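Local coordinates for protein fructose-bisphosphate aldolase (Thermus caldophilus, PDB 2FJK) that belongs to the class II fructose-bisphosphate aldolases, enzymes with a TIM-barrel fold, and holds 1,3-dihydroxyacetonephosphate in its pocket, at residues F22-M27 with V44-S49; F29-L34 with P283-V288; V172-S177 with P192-I197. All blocks are in the same frame, centred on the assembly; numbering follows the deposited sequence.

Contacts 1 and 2 are neighbours that share one beta-alpha-beta unit: contact 1 pairs its two strands, and contact 2 uses the outer side of helix 27-38 that joins them. T24, F22 and I33 pack where they touch. Contact 3 lies apart, its centre about 24 Å from that of contact 1 and 30 Å from that of contact 2, across the chain's centre from the latter. All three are buried, contact 1 nearest the chain's centre. Contacts 1 and 2 touch the second subunit, contact 3 no other chain. Chemistry follows place: contact 1, beside the ligand, is chiefly backbone hydrogen bonding; contact 2 mixes aliphatic packing with an amide-guanidinium bond; contact 3 is almost purely aliphatic.

Contact 1 of 3, residues F22-M27 with V44-S49; sequences FNTNNM and VILALS
Three main-chain hydrogen bonds carry this contact, in the ladder of a parallel pair. The N-H of F22 runs nearly along the C=O axis of I45 (N to O 3.0 Å), while the N-H of A47 meets F22 O at 2.9 Å from above the carbonyl plane, 49° out of it. A47 O takes a hydrogen bond from T24 N at 3.0 Å, with a bent N-H...O angle of 146°, and in addition a weaker CA-H...O contact from N23 CA at 3.1 Å. F22 bridges L46 on one face of the sheet and N23 bridges A47 on the other. On the first face the F22 ring, its CG anti to the carbonyl carbon, crosses V44 at about a right angle, CD1 lying 3.7 Å from V44 CG2. These are the strands 19-23 and 44-47 of a beta-alpha-beta unit in the TIM barrel, with helix 27-38 as the crossover; strand 247-252 flanks 19-23 on its other edge, and 75-78 flanks 44-47. On the second face N23, one of the residues lining the 1,3-dihydroxyacetonephosphate pocket, folds its amide back beside its own backbone N (chi1 -71°), so that OD1 sits 3.8 Å from the CB of A47. A water links N23 OD1 (3.1 Å) to S49 N (2.8 Å), accepting from the latter. Farther out, S49 is the N-cap of helix 50-68, its OG bonded to A52 N, and N26 caps helix 27-38 through OD1 to F29 N. T24 turns instead to helix 27-38, packing on F29, T30 and I33; its OG1 is buried with no polar partner in the model, while N26 ND2 reaches E28 of the second subunit.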
ATOM      1  N   PHE A  22       4.895 -16.772 -15.256  1.00 22.34           N
ATOM      2  CA  PHE A  22       4.220 -16.170 -16.389  1.00 21.27           C
ATOM      3  C   PHE A  22       4.498 -14.682 -16.503  1.00 21.16           C
ATOM      4  O   PHE A  22       4.363 -13.932 -15.531  1.00 21.31           O
ATOM      5  CB  PHE A  22       2.714 -16.410 -16.288  1.00 22.26           C
ATOM      6  CG  PHE A  22       2.340 -17.859 -16.131  1.00 21.54           C
ATOM      7  CD1 PHE A  22       2.378 -18.471 -14.882  1.00 20.08           C
ATOM      8  CD2 PHE A  22       1.960 -18.615 -17.235  1.00 21.76           C
ATOM      9  CE1 PHE A  22       2.041 -19.816 -14.729  1.00 21.24           C
ATOM     10  CE2 PHE A  22       1.621 -19.964 -17.096  1.00 22.81           C
ATOM     11  CZ  PHE A  22       1.663 -20.565 -15.838  1.00 20.53           C
ATOM     12  N   ASN A  23       4.883 -14.263 -17.703  1.00 17.86           N
ATOM     13  CA  ASN A  23       5.200 -12.866 -17.963  1.00 18.39           C
ATOM     14  C   ASN A  23       3.944 -12.028 -18.031  1.00 16.68           C
ATOM     15  O   ASN A  23       2.932 -12.460 -18.575  1.00 14.78           O
ATOM     16  CB  ASN A  23       5.989 -12.739 -19.268  1.00 16.45           C
ATOM     17  CG  ASN A  23       7.379 -13.274 -19.136  1.00 16.72           C
ATOM     18  OD1 ASN A  23       8.293 -12.572 -18.684  1.00 19.14           O
ATOM     19  ND2 ASN A  23       7.557 -14.534 -19.503  1.00 14.76           N
ATOM     20  N   THR A  24       4.025 -10.830 -17.459  1.00 17.22           N
ATOM     21  CA  THR A  24       2.902  -9.902 -17.432  1.00 17.73           C
ATOM     22  C   THR A  24       3.407  -8.536 -17.822  1.00 15.71           C
ATOM     23  O   THR A  24       4.548  -8.198 -17.532  1.00 17.93           O
ATOM     24  CB  THR A  24       2.321  -9.716 -16.030  1.00 17.13           C
ATOM     25  OG1 THR A  24       2.207 -10.979 -15.376  1.00 26.02           O
ATOM     26  CG2 THR A  24       0.962  -9.047 -16.128  1.00 12.63           C
ATOM     27  N   ASN A  25       2.541  -7.744 -18.433  1.00 15.15           N
ATOM     28  CA  ASN A  25       2.896  -6.397 -18.837  1.00 17.38           C
ATOM     29  C   ASN A  25       1.828  -5.366 -18.454  1.00 16.81           C
ATOM     30  O   ASN A  25       2.056  -4.167 -18.560  1.00 14.03           O
ATOM     31  CB  ASN A  25       3.186  -6.375 -20.340  1.00 20.81           C
ATOM     32  CG  ASN A  25       4.591  -6.871 -20.655  1.00 23.51           C
ATOM     33  OD1 ASN A  25       5.549  -6.109 -20.583  1.00 26.48           O
ATOM     34  ND2 ASN A  25       4.719  -8.158 -20.976  1.00 22.50           N
ATOM     35  N   ASN A  26       0.669  -5.831 -17.991  1.00 15.45           N
ATOM     36  CA  ASN A  26      -0.376  -4.904 -17.579  1.00 16.64           C
ATOM     37  C   ASN A  26      -1.373  -5.538 -16.611  1.00 17.29           C
ATOM     38  O   ASN A  26      -1.106  -6.598 -16.019  1.00 12.57           O
ATOM     39  CB  ASN A  26      -1.105  -4.318 -18.805  1.00 16.25           C
ATOM     40  CG  ASN A  26      -1.891  -5.357 -19.588  1.00 15.96           C
ATOM     41  OD1 ASN A  26      -1.988  -6.512 -19.192  1.00 21.19           O
ATOM     42  ND2 ASN A  26      -2.463  -4.939 -20.704  1.00 16.35           N
HETATM   43  N   MSE A  27      -2.513  -4.875 -16.437  1.00 15.74           N
HETATM   44  CA  MSE A  27      -3.544  -5.367 -15.533  1.00 17.15           C
HETATM   45  C   MSE A  27      -4.174  -6.678 -16.017  1.00 14.44           C
HETATM   46  O   MSE A  27      -4.166  -7.672 -15.303  1.00 13.52           O
HETATM   47  CB  MSE A  27      -4.653  -4.328 -15.364  1.00 17.01           C
HETATM   48  CG  MSE A  27      -5.644  -4.670 -14.248  1.00 19.80           C
HETATM   49 SE   MSE A  27      -7.138  -3.434 -14.240  1.00 24.75          SE
HETATM   50  CE  MSE A  27      -6.137  -1.798 -13.984  1.00 30.58           C
ATOM     51  N   VAL A  44       2.268 -19.770  -7.881  1.00 19.00           N
ATOM     52  CA  VAL A  44       2.559 -19.145  -9.167  1.00 17.42           C
ATOM     53  C   VAL A  44       3.621 -18.062  -9.041  1.00 17.50           C
ATOM     54  O   VAL A  44       3.833 -17.502  -7.966  1.00 16.41           O
ATOM     55  CB  VAL A  44       1.277 -18.517  -9.789  1.00 18.64           C
ATOM     56  CG1 VAL A  44       0.846 -17.300  -8.988  1.00 14.69           C
ATOM     57  CG2 VAL A  44       1.523 -18.139 -11.253  1.00 18.00           C
ATOM     58  N   ILE A  45       4.292 -17.784 -10.153  1.00 17.38           N
ATOM     59  CA  ILE A  45       5.326 -16.765 -10.207  1.00 18.36           C
ATOM     60  C   ILE A  45       4.957 -15.711 -11.241  1.00 18.56           C
ATOM     61  O   ILE A  45       4.659 -16.037 -12.391  1.00 21.53           O
ATOM     62  CB  ILE A  45       6.694 -17.368 -10.604  1.00 19.06           C
ATOM     63  CG1 ILE A  45       7.206 -18.280  -9.486  1.00 19.45           C
ATOM     64  CG2 ILE A  45       7.707 -16.259 -10.860  1.00 16.97           C
ATOM     65  CD1 ILE A  45       8.507 -18.987  -9.821  1.00 18.59           C
ATOM     66  N   LEU A  46       4.952 -14.450 -10.827  1.00 18.31           N
ATOM     67  CA  LEU A  46       4.667 -13.358 -11.751  1.00 18.13           C
ATOM     68  C   LEU A  46       6.028 -12.869 -12.262  1.00 19.02           C
ATOM     69  O   LEU A  46       6.857 -12.372 -11.495  1.00 19.55           O
ATOM     70  CB  LEU A  46       3.903 -12.238 -11.037  1.00 17.86           C
ATOM     71  CG  LEU A  46       2.489 -12.632 -10.601  1.00 15.24           C
ATOM     72  CD1 LEU A  46       1.754 -11.439 -10.025  1.00 17.88           C
ATOM     73  CD2 LEU A  46       1.739 -13.147 -11.802  1.00 18.65           C
ATOM     74  N   ALA A  47       6.264 -13.042 -13.558  1.00 18.91           N
ATOM     75  CA  ALA A  47       7.530 -12.643 -14.162  1.00 18.13           C
ATOM     76  C   ALA A  47       7.425 -11.332 -14.919  1.00 17.80           C
ATOM     77  O   ALA A  47       6.497 -11.117 -15.699  1.00 18.36           O
ATOM     78  CB  ALA A  47       8.036 -13.751 -15.105  1.00 17.03           C
ATOM     79  N   LEU A  48       8.376 -10.447 -14.670  1.00 19.13           N
ATOM     80  CA  LEU A  48       8.397  -9.178 -15.356  1.00 20.84           C
ATOM     81  C   LEU A  48       9.765  -8.918 -15.967  1.00 20.98           C
ATOM     82  O   LEU A  48      10.743  -8.739 -15.257  1.00 20.05           O
ATOM     83  CB  LEU A  48       8.050  -8.037 -14.406  1.00 19.82           C
ATOM     84  CG  LEU A  48       6.588  -7.839 -14.019  1.00 21.14           C
ATOM     85  CD1 LEU A  48       6.160  -8.912 -13.014  1.00 20.68           C
ATOM     86  CD2 LEU A  48       6.432  -6.447 -13.424  1.00 19.62           C
ATOM     87  N   SER A  49       9.825  -8.877 -17.291  1.00 21.00           N
ATOM     88  CA  SER A  49      11.084  -8.608 -17.974  1.00 18.56           C
ATOM     89  C   SER A  49      11.415  -7.145 -17.723  1.00 19.39           C
ATOM     90  O   SER A  49      10.670  -6.428 -17.038  1.00 19.04           O
ATOM     91  CB  SER A  49      10.918  -8.829 -19.473  1.00 17.95           C
ATOM     92  OG  SER A  49      10.044  -7.840 -20.011  1.00 19.71           O
TER
HETATM   93  O   HOH W   1       7.343  -9.655 -18.366  1.00 26.62           O

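Contact 2 of 3, residues F29-L34 with P283-V288; sequences FTQAIL and PAREAV
This is a helix-helix contact between the crossover helix 27-38 of the barrel wall and the long C-terminal helix 277-299, close to the second subunit. The short axes pass 8.5 Å apart and run in roughly the same direction, crossing at -37°. The CA atoms of A32 and R285 are the nearest pair across the helices (5.9 Å), consistent with the small side chain of A32, whose CB rests against R285 O at 3.4 Å and touches V288 CG1 at 3.8 Å. V288 CG1, anti to the backbone N, faces A32; CG2, anti to the carbonyl carbon, lies over one face of the F29 ring, 4.2 Å from F29 CE2. F29 starts out away from the C-terminal helix, but its ring swings back to that methyl and also meets the ring of F260 in helix 254-270, where V288 packs too. At the other side Q31, extended beyond CG, and R285, bent at chi3, cross obliquely with their flat ends 51° apart. R285 NH1 donates to Q31 OE1 at 2.8 Å, the oxygen lying in the guanidinium plane and the N-H...O angle being 150°; NH1 stands above the plane of the Q31 amide. R285 CG also packs 3.9 Å from A32 CB. NH1 also binds the backbone O of Y55 of the second subunit, whose ring forms a cation-pi contact with the guanidinium. The arginine is thus met by neutral oxygens and an aromatic ring, which probably steady its positive charge without cancelling it, and Q31 probably helps to fix the rotation of the guanidinium.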
ATOM      1  N   PHE A  29      -3.248  -9.098 -17.958  1.00 13.47           N
ATOM      2  CA  PHE A  29      -2.420 -10.296 -17.862  1.00 13.66           C
ATOM      3  C   PHE A  29      -2.230 -10.707 -16.412  1.00 14.12           C
ATOM      4  O   PHE A  29      -2.222 -11.899 -16.101  1.00 12.04           O
ATOM      5  CB  PHE A  29      -1.044 -10.087 -18.490  1.00 12.55           C
ATOM      6  CG  PHE A  29      -1.017 -10.226 -19.989  1.00 15.36           C
ATOM      7  CD1 PHE A  29      -1.564  -9.249 -20.808  1.00 16.69           C
ATOM      8  CD2 PHE A  29      -0.423 -11.333 -20.581  1.00 18.47           C
ATOM      9  CE1 PHE A  29      -1.519  -9.367 -22.186  1.00 15.96           C
ATOM     10  CE2 PHE A  29      -0.374 -11.461 -21.964  1.00 17.32           C
ATOM     11  CZ  PHE A  29      -0.922 -10.477 -22.766  1.00 19.00           C
ATOM     12  N   THR A  30      -2.088  -9.729 -15.519  1.00 13.42           N
ATOM     13  CA  THR A  30      -1.876 -10.057 -14.119  1.00 16.49           C
ATOM     14  C   THR A  30      -3.099 -10.717 -13.503  1.00 17.67           C
ATOM     15  O   THR A  30      -2.977 -11.645 -12.706  1.00 19.14           O
ATOM     16  CB  THR A  30      -1.523  -8.832 -13.276  1.00 16.28           C
ATOM     17  OG1 THR A  30      -0.444  -8.118 -13.887  1.00 15.13           O
ATOM     18  CG2 THR A  30      -1.088  -9.282 -11.891  1.00 14.19           C
ATOM     19  N   GLN A  31      -4.280 -10.233 -13.874  1.00 18.80           N
ATOM     20  CA  GLN A  31      -5.525 -10.791 -13.360  1.00 20.38           C
ATOM     21  C   GLN A  31      -5.707 -12.227 -13.839  1.00 19.72           C
ATOM     22  O   GLN A  31      -6.037 -13.125 -13.048  1.00 16.89           O
ATOM     23  CB  GLN A  31      -6.713  -9.963 -13.840  1.00 19.40           C
ATOM     24  CG  GLN A  31      -6.662  -8.512 -13.416  1.00 21.69           C
ATOM     25  CD  GLN A  31      -7.848  -7.734 -13.947  1.00 23.10           C
ATOM     26  OE1 GLN A  31      -8.079  -7.680 -15.154  1.00 22.09           O
ATOM     27  NE2 GLN A  31      -8.608  -7.133 -13.047  1.00 25.45           N
ATOM     28  N   ALA A  32      -5.510 -12.429 -15.141  1.00 19.00           N
ATOM     29  CA  ALA A  32      -5.661 -13.756 -15.741  1.00 18.73           C
ATOM     30  C   ALA A  32      -4.742 -14.769 -15.065  1.00 18.64           C
ATOM     31  O   ALA A  32      -5.172 -15.863 -14.682  1.00 17.55           O
ATOM     32  CB  ALA A  32      -5.362 -13.697 -17.238  1.00 18.66           C
ATOM     33  N   ILE A  33      -3.477 -14.396 -14.915  1.00 14.57           N
ATOM     34  CA  ILE A  33      -2.518 -15.279 -14.289  1.00 15.74           C
ATOM     35  C   ILE A  33      -2.897 -15.634 -12.857  1.00 17.12           C
ATOM     36  O   ILE A  33      -2.930 -16.813 -12.505  1.00 14.95           O
ATOM     37  CB  ILE A  33      -1.114 -14.669 -14.270  1.00 15.15           C
ATOM     38  CG1 ILE A  33      -0.636 -14.378 -15.699  1.00 15.35           C
ATOM     39  CG2 ILE A  33      -0.160 -15.625 -13.586  1.00 17.99           C
ATOM     40  CD1 ILE A  33       0.668 -13.594 -15.739  1.00 11.11           C
ATOM     41  N   LEU A  34      -3.160 -14.614 -12.037  1.00 18.42           N
ATOM     42  CA  LEU A  34      -3.519 -14.814 -10.634  1.00 20.38           C
ATOM     43  C   LEU A  34      -4.850 -15.527 -10.417  1.00 21.67           C
ATOM     44  O   LEU A  34      -4.999 -16.299  -9.467  1.00 24.01           O
ATOM     45  CB  LEU A  34      -3.539 -13.478  -9.885  1.00 18.11           C
ATOM     46  CG  LEU A  34      -2.177 -12.826  -9.614  1.00 17.78           C
ATOM     47  CD1 LEU A  34      -2.366 -11.578  -8.774  1.00 18.26           C
ATOM     48  CD2 LEU A  34      -1.268 -13.811  -8.904  1.00 13.00           C
ATOM     49  N   PRO A 283     -12.152 -10.600 -23.491  1.00 20.24           N
ATOM     50  CA  PRO A 283     -12.077 -11.970 -23.999  1.00 21.55           C
ATOM     51  C   PRO A 283     -10.627 -12.387 -24.240  1.00 22.93           C
ATOM     52  O   PRO A 283     -10.309 -13.570 -24.173  1.00 23.99           O
ATOM     53  CB  PRO A 283     -12.936 -11.922 -25.269  1.00 21.10           C
ATOM     54  CG  PRO A 283     -12.880 -10.492 -25.678  1.00 22.71           C
ATOM     55  CD  PRO A 283     -12.956  -9.745 -24.384  1.00 20.22           C
ATOM     56  N   ALA A 284      -9.744 -11.413 -24.488  1.00 21.96           N
ATOM     57  CA  ALA A 284      -8.328 -11.720 -24.690  1.00 20.27           C
ATOM     58  C   ALA A 284      -7.737 -12.153 -23.355  1.00 18.82           C
ATOM     59  O   ALA A 284      -6.959 -13.096 -23.297  1.00 15.60           O
ATOM     60  CB  ALA A 284      -7.572 -10.503 -25.222  1.00 19.74           C
ATOM     61  N   ARG A 285      -8.113 -11.457 -22.286  1.00 18.54           N
ATOM     62  CA  ARG A 285      -7.634 -11.786 -20.940  1.00 19.27           C
ATOM     63  C   ARG A 285      -8.131 -13.165 -20.539  1.00 19.26           C
ATOM     64  O   ARG A 285      -7.431 -13.918 -19.870  1.00 20.38           O
ATOM     65  CB  ARG A 285      -8.134 -10.753 -19.922  1.00 18.15           C
ATOM     66  CG  ARG A 285      -8.028 -11.185 -18.452  1.00 18.66           C
ATOM     67  CD  ARG A 285      -8.709 -10.169 -17.519  1.00 19.98           C
ATOM     68  NE  ARG A 285     -10.130 -10.012 -17.838  1.00 21.86           N
ATOM     69  CZ  ARG A 285     -10.897  -9.008 -17.413  1.00 23.57           C
ATOM     70  NH1 ARG A 285     -10.395  -8.059 -16.642  1.00 25.49           N
ATOM     71  NH2 ARG A 285     -12.169  -8.943 -17.776  1.00 23.20           N
ATOM     72  N   GLU A 286      -9.356 -13.483 -20.941  1.00 21.29           N
ATOM     73  CA  GLU A 286      -9.947 -14.777 -20.627  1.00 22.04           C
ATOM     74  C   GLU A 286      -9.176 -15.902 -21.328  1.00 21.80           C
ATOM     75  O   GLU A 286      -8.955 -16.961 -20.742  1.00 22.34           O
ATOM     76  CB  GLU A 286     -11.420 -14.796 -21.049  1.00 24.15           C
ATOM     77  CG  GLU A 286     -12.107 -16.136 -20.850  1.00 27.24           C
ATOM     78  CD  GLU A 286     -12.170 -16.544 -19.398  1.00 28.41           C
ATOM     79  OE1 GLU A 286     -12.397 -17.738 -19.129  1.00 31.56           O
ATOM     80  OE2 GLU A 286     -11.996 -15.668 -18.527  1.00 30.65           O
ATOM     81  N   ALA A 287      -8.758 -15.676 -22.572  1.00 20.53           N
ATOM     82  CA  ALA A 287      -8.007 -16.708 -23.279  1.00 20.86           C
ATOM     83  C   ALA A 287      -6.653 -16.919 -22.621  1.00 20.63           C
ATOM     84  O   ALA A 287      -6.117 -18.028 -22.638  1.00 19.85           O
ATOM     85  CB  ALA A 287      -7.814 -16.340 -24.750  1.00 20.34           C
ATOM     86  N   VAL A 288      -6.093 -15.861 -22.040  1.00 19.54           N
ATOM     87  CA  VAL A 288      -4.801 -15.993 -21.383  1.00 18.98           C
ATOM     88  C   VAL A 288      -4.957 -16.830 -20.126  1.00 18.96           C
ATOM     89  O   VAL A 288      -4.125 -17.686 -19.820  1.00 18.34           O
ATOM     90  CB  VAL A 288      -4.210 -14.624 -20.994  1.00 17.92           C
ATOM     91  CG1 VAL A 288      -3.019 -14.825 -20.060  1.00 17.33           C
ATOM     92  CG2 VAL A 288      -3.767 -13.870 -22.250  1.00 17.89           C
TER

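Contact 3 of 3, residues V172-S177 with P192-I197; sequences VAIGTS and PRLARI
Segment 172-177 leads on from strand 171-172, extended through A173, then bending at I174 and G175, the latter with positive phi (123°), while residues 192-197 form a regular helical turn alongside, the CA atoms of I174 and L194 lying 6.7 Å apart. No hydrogen bond joins the two; branched aliphatic side chains do the work. I174 and L194 cross obliquely, and the terminal CD1 of I174 sits 3.6 Å from L194 CD2. I174 reaches there with CG1 in the crowded position between its backbone N and carbonyl carbon (chi1 60°), the chain then extended. V172 serves two residues one turn of helix apart: its CG2 crosses L194 at about a right angle, 3.9 Å from L194 CD1, and V172 CG1 meets I197 tip to tip, 4.2 Å from I197 CG2. R193 runs out with CG anti to its backbone N, its CD passing 4.1 Å from A173 O, and its NE makes a weak hydrogen bond to T153 O. V172 and L194 also pack on L205 and I247, so the aliphatic layer between helix 191-200 and the strands extends to them, and I197 packs on P155 and A158 of helix 155-164. Beyond the turn the loop heads for the pocket: T176 OG1 bonds to H208 O and S177 O to K182 NZ, both H208 and K182 lining the 1,3-dihydroxyacetonephosphate site. The arrangement is that of a beta-alpha step of a TIM barrel, in which the helix following a strand packs by aliphatic side chains against the outside of the barrel and the loop between them bends in toward the ligand.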
ATOM      1  N   VAL A 172      18.831 -23.493 -16.784  1.00 24.83           N
ATOM      2  CA  VAL A 172      19.731 -24.283 -17.617  1.00 26.82           C
ATOM      3  C   VAL A 172      19.435 -24.229 -19.108  1.00 25.81           C
ATOM      4  O   VAL A 172      18.299 -24.006 -19.528  1.00 25.79           O
ATOM      5  CB  VAL A 172      19.741 -25.763 -17.169  1.00 25.54           C
ATOM      6  CG1 VAL A 172      20.107 -25.844 -15.691  1.00 28.21           C
ATOM      7  CG2 VAL A 172      18.381 -26.403 -17.426  1.00 23.26           C
ATOM      8  N   ALA A 173      20.478 -24.439 -19.902  1.00 26.72           N
ATOM      9  CA  ALA A 173      20.375 -24.433 -21.363  1.00 28.45           C
ATOM     10  C   ALA A 173      20.415 -25.869 -21.880  1.00 27.21           C
ATOM     11  O   ALA A 173      21.474 -26.502 -21.890  1.00 29.25           O
ATOM     12  CB  ALA A 173      21.528 -23.632 -21.965  1.00 28.11           C
ATOM     13  N   ILE A 174      19.274 -26.382 -22.318  1.00 26.28           N
ATOM     14  CA  ILE A 174      19.229 -27.754 -22.801  1.00 25.66           C
ATOM     15  C   ILE A 174      18.465 -27.940 -24.097  1.00 26.49           C
ATOM     16  O   ILE A 174      17.969 -29.036 -24.372  1.00 27.41           O
ATOM     17  CB  ILE A 174      18.611 -28.679 -21.753  1.00 26.06           C
ATOM     18  CG1 ILE A 174      17.179 -28.223 -21.433  1.00 24.22           C
ATOM     19  CG2 ILE A 174      19.479 -28.680 -20.511  1.00 21.51           C
ATOM     20  CD1 ILE A 174      16.473 -29.092 -20.407  1.00 24.93           C
ATOM     21  N   GLY A 175      18.359 -26.876 -24.883  1.00 24.73           N
ATOM     22  CA  GLY A 175      17.658 -26.981 -26.144  1.00 25.54           C
ATOM     23  C   GLY A 175      16.486 -26.049 -26.365  1.00 25.85           C
ATOM     24  O   GLY A 175      15.936 -26.041 -27.465  1.00 24.58           O
ATOM     25  N   THR A 176      16.089 -25.284 -25.344  1.00 25.46           N
ATOM     26  CA  THR A 176      14.970 -24.341 -25.479  1.00 26.13           C
ATOM     27  C   THR A 176      15.464 -22.954 -25.893  1.00 26.66           C
ATOM     28  O   THR A 176      16.657 -22.651 -25.783  1.00 26.98           O
ATOM     29  CB  THR A 176      14.194 -24.165 -24.154  1.00 25.00           C
ATOM     30  OG1 THR A 176      15.048 -23.544 -23.190  1.00 26.32           O
ATOM     31  CG2 THR A 176      13.730 -25.505 -23.612  1.00 24.80           C
ATOM     32  N   SER A 177      14.541 -22.118 -26.372  1.00 26.37           N
ATOM     33  CA  SER A 177      14.863 -20.761 -26.794  1.00 25.10           C
ATOM     34  C   SER A 177      13.563 -19.960 -26.894  1.00 25.55           C
ATOM     35  O   SER A 177      12.495 -20.538 -27.117  1.00 24.91           O
ATOM     36  CB  SER A 177      15.595 -20.779 -28.145  1.00 27.17           C
ATOM     37  OG  SER A 177      14.724 -21.089 -29.223  1.00 27.20           O
ATOM     38  N   PRO A 192      19.353 -36.030 -21.177  1.00 33.96           N
ATOM     39  CA  PRO A 192      20.445 -36.643 -20.417  1.00 35.21           C
ATOM     40  C   PRO A 192      21.271 -35.556 -19.751  1.00 34.71           C
ATOM     41  O   PRO A 192      21.695 -35.694 -18.606  1.00 35.26           O
ATOM     42  CB  PRO A 192      21.236 -37.389 -21.489  1.00 35.12           C
ATOM     43  CG  PRO A 192      20.179 -37.751 -22.479  1.00 36.97           C
ATOM     44  CD  PRO A 192      19.388 -36.472 -22.580  1.00 34.35           C
ATOM     45  N   ARG A 193      21.497 -34.476 -20.493  1.00 34.81           N
ATOM     46  CA  ARG A 193      22.261 -33.343 -19.998  1.00 34.26           C
ATOM     47  C   ARG A 193      21.568 -32.761 -18.767  1.00 33.40           C
ATOM     48  O   ARG A 193      22.209 -32.449 -17.766  1.00 33.70           O
ATOM     49  CB  ARG A 193      22.358 -32.275 -21.084  1.00 35.10           C
ATOM     50  CG  ARG A 193      23.335 -31.179 -20.776  1.00 36.21           C
ATOM     51  CD  ARG A 193      23.390 -30.155 -21.888  1.00 38.31           C
ATOM     52  NE  ARG A 193      24.707 -29.534 -21.914  1.00 40.59           N
ATOM     53  CZ  ARG A 193      25.766 -30.061 -22.515  1.00 39.05           C
ATOM     54  NH1 ARG A 193      25.661 -31.216 -23.158  1.00 39.95           N
ATOM     55  NH2 ARG A 193      26.939 -29.451 -22.437  1.00 40.64           N
ATOM     56  N   LEU A 194      20.249 -32.612 -18.850  1.00 32.87           N
ATOM     57  CA  LEU A 194      19.480 -32.077 -17.731  1.00 30.90           C
ATOM     58  C   LEU A 194      19.663 -33.013 -16.534  1.00 31.22           C
ATOM     59  O   LEU A 194      19.883 -32.571 -15.403  1.00 29.22           O
ATOM     60  CB  LEU A 194      17.999 -31.984 -18.116  1.00 28.67           C
ATOM     61  CG  LEU A 194      17.009 -31.468 -17.064  1.00 28.72           C
ATOM     62  CD1 LEU A 194      17.470 -30.116 -16.507  1.00 24.81           C
ATOM     63  CD2 LEU A 194      15.637 -31.342 -17.703  1.00 25.56           C
ATOM     64  N   ALA A 195      19.592 -34.314 -16.800  1.00 31.84           N
ATOM     65  CA  ALA A 195      19.745 -35.318 -15.755  1.00 33.63           C
ATOM     66  C   ALA A 195      21.087 -35.206 -15.034  1.00 34.34           C
ATOM     67  O   ALA A 195      21.138 -35.292 -13.810  1.00 36.22           O
ATOM     68  CB  ALA A 195      19.573 -36.724 -16.351  1.00 32.11           C
ATOM     69  N   ARG A 196      22.168 -35.010 -15.786  1.00 36.31           N
ATOM     70  CA  ARG A 196      23.503 -34.885 -15.188  1.00 37.68           C
ATOM     71  C   ARG A 196      23.616 -33.638 -14.320  1.00 35.86           C
ATOM     72  O   ARG A 196      24.154 -33.676 -13.215  1.00 34.75           O
ATOM     73  CB  ARG A 196      24.585 -34.805 -16.268  1.00 39.34           C
ATOM     74  CG  ARG A 196      24.792 -36.062 -17.090  1.00 45.29           C
ATOM     75  CD  ARG A 196      25.978 -35.862 -18.028  1.00 48.55           C
ATOM     76  NE  ARG A 196      26.242 -37.017 -18.880  1.00 52.40           N
ATOM     77  CZ  ARG A 196      27.224 -37.069 -19.777  1.00 54.18           C
ATOM     78  NH1 ARG A 196      28.035 -36.031 -19.939  1.00 54.19           N
ATOM     79  NH2 ARG A 196      27.401 -38.163 -20.507  1.00 55.45           N
ATOM     80  N   ILE A 197      23.122 -32.525 -14.846  1.00 35.29           N
ATOM     81  CA  ILE A 197      23.170 -31.250 -14.139  1.00 34.49           C
ATOM     82  C   ILE A 197      22.385 -31.326 -12.829  1.00 33.99           C
ATOM     83  O   ILE A 197      22.807 -30.775 -11.811  1.00 32.74           O
ATOM     84  CB  ILE A 197      22.613 -30.124 -15.042  1.00 35.27           C
ATOM     85  CG1 ILE A 197      23.353 -30.148 -16.382  1.00 36.42           C
ATOM     86  CG2 ILE A 197      22.806 -28.766 -14.386  1.00 35.78           C
ATOM     87  CD1 ILE A 197      22.705 -29.339 -17.477  1.00 39.65           C
TER